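Local coordinates for invasion protein INVA (PDB 2X49) that takes part, as an inner-membrane component of the type III secretion export apparatus, in Salmonella invasion of intestinal epithelial cells, at residues Met273-Ile276 with Thr277-Asp281. Sequence-based numbering, arbitrary orientation.
Sequences MDLI and TLKLD. With CA (calcium ion), chain F.
Thr277 grips the carbonyl oxygen of Met273 twice. Thr277 N donates to Met273 O at 2.9 Å. Thr277 OG1 donates to the same Met273 O at 2.8 Å. The two donors come from opposite faces of the carbonyl plane, with OG1 well above it rather than on a lone pair. With chi1 at -62°, Thr277 OG1 stands beside its own backbone N and anti to its carbonyl carbon, on the side of the preceding turn where Met273 O lies. A water donates both to Thr277 OG1 and to Asp274 OD1, linking the hydroxyl to the aspartate. The other oxygen, Asp274 OD2, lies 2.8 Å from a calcium ion, a rather long bond for this metal. Leu278 N donates to Asp274 O at 3.0 Å, the next bond along the helix. The backbone bonds follow the i to i+4 pattern of helix 266-280, here in its C-terminal part, within the C-terminal cytoplasmic domain of this FHIPEP-family protein. Lys279 N bonds to Leu275 O, with a second, weak bond to Ile276 O. The Lys279 chain runs beside Leu275, pointing the same way, with Lys279 CE 4.1 Å from Leu275 CD1. Leu280 N reaches Ile276 O at 3.0 Å, nearly in line with the C=O bond. Its side chain lies alongside Ile276, with Leu280 CD1 3.8 Å from Ile276 CG2. Both side chains are buried: Ile276 meets Ile306 of helix 299-306, and Leu280 meets Phe310 in a loop.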
loop_
_atom_site.group_PDB
_atom_site.type_symbol
_atom_site.label_atom_id
_atom_site.label_comp_id
_atom_site.label_asym_id
_atom_site.label_seq_id
_atom_site.Cartn_x
_atom_site.Cartn_y
_atom_site.Cartn_z
ATOM N N MET A 273 19.051 8.377 -5.370
ATOM C CA MET A 273 17.736 8.235 -6.001
ATOM C C MET A 273 17.856 7.892 -7.493
ATOM O O MET A 273 17.077 7.101 -8.021
ATOM C CB MET A 273 16.832 9.445 -5.799
ATOM C CG MET A 273 16.206 9.498 -4.430
ATOM S SD MET A 273 15.204 8.054 -4.060
ATOM C CE MET A 273 13.923 8.203 -5.311
ATOM N N ASP A 274 18.831 8.470 -8.139
ATOM C CA ASP A 274 19.066 8.197 -9.589
ATOM C C ASP A 274 19.453 6.716 -9.756
ATOM O O ASP A 274 19.065 6.036 -10.725
ATOM C CB ASP A 274 20.069 9.167 -10.220
ATOM C CG ASP A 274 19.474 10.565 -10.402
ATOM O OD1 ASP A 274 18.221 10.684 -10.422
ATOM O OD2 ASP A 274 20.244 11.551 -10.533
ATOM N N LEU A 275 20.223 6.216 -8.792
ATOM C CA LEU A 275 20.672 4.794 -8.827
ATOM C C LEU A 275 19.468 3.847 -8.613
ATOM O O LEU A 275 19.304 2.839 -9.271
ATOM C CB LEU A 275 21.759 4.522 -7.772
ATOM C CG LEU A 275 22.087 3.048 -7.587
ATOM C CD1 LEU A 275 22.774 2.480 -8.848
ATOM C CD2 LEU A 275 22.988 2.875 -6.346
ATOM N N ILE A 276 18.610 4.192 -7.657
ATOM C CA ILE A 276 17.441 3.371 -7.319
ATOM C C ILE A 276 16.525 3.376 -8.571
ATOM O O ILE A 276 16.055 2.337 -9.050
ATOM C CB ILE A 276 16.718 3.853 -6.014
ATOM C CG1 ILE A 276 17.604 3.667 -4.768
ATOM C CG2 ILE A 276 15.351 3.167 -5.857
ATOM C CD1 ILE A 276 17.067 4.480 -3.603
ATOM N N THR A 277 16.394 4.555 -9.147
ATOM C CA THR A 277 15.555 4.716 -10.353
ATOM C C THR A 277 16.026 3.827 -11.483
ATOM O O THR A 277 15.255 3.119 -12.146
ATOM C CB THR A 277 15.513 6.189 -10.837
ATOM O OG1 THR A 277 14.930 7.023 -9.830
ATOM C CG2 THR A 277 14.688 6.306 -12.121
ATOM N N LEU A 278 17.338 3.823 -11.689
ATOM C CA LEU A 278 17.957 3.028 -12.745
ATOM C C LEU A 278 17.741 1.524 -12.601
ATOM O O LEU A 278 17.489 0.804 -13.574
ATOM C CB LEU A 278 19.450 3.335 -12.777
ATOM C CG LEU A 278 20.297 2.572 -13.764
ATOM C CD1 LEU A 278 19.825 2.887 -15.180
ATOM C CD2 LEU A 278 21.809 2.945 -13.546
ATOM N N LYS A 279 17.796 1.064 -11.362
ATOM C CA LYS A 279 17.676 -0.356 -11.060
ATOM C C LYS A 279 16.243 -0.799 -11.188
ATOM O O LYS A 279 15.947 -1.974 -11.441
ATOM C CB LYS A 279 18.243 -0.693 -9.666
ATOM C CG LYS A 279 19.674 -0.376 -9.564
ATOM C CD LYS A 279 20.502 -1.234 -10.462
ATOM C CE LYS A 279 21.889 -1.363 -9.902
ATOM N NZ LYS A 279 22.097 -2.728 -9.344
ATOM N N LEU A 280 15.340 0.139 -11.000
ATOM C CA LEU A 280 13.900 -0.179 -11.061
ATOM C C LEU A 280 13.390 -0.099 -12.494
ATOM O O LEU A 280 12.339 -0.662 -12.816
ATOM C CB LEU A 280 13.036 0.715 -10.163
ATOM C CG LEU A 280 13.219 0.578 -8.643
ATOM C CD1 LEU A 280 12.497 1.728 -7.917
ATOM C CD2 LEU A 280 12.739 -0.782 -8.104
ATOM N N ASP A 281 14.147 0.561 -13.337
ATOM C CA ASP A 281 13.633 1.034 -14.665
ATOM C C ASP A 281 13.122 -0.075 -15.597
ATOM O O ASP A 281 12.193 0.131 -16.385
ATOM C CB ASP A 281 14.682 1.908 -15.393
ATOM C CG ASP A 281 14.204 2.415 -16.748
ATOM O OD1 ASP A 281 13.233 3.197 -16.789
ATOM O OD2 ASP A 281 14.823 2.052 -17.760
HETATM CA CA CA F . 19.821 14.290 -10.930
HETATM O O HOH W 1 15.477 10.078 -9.034
#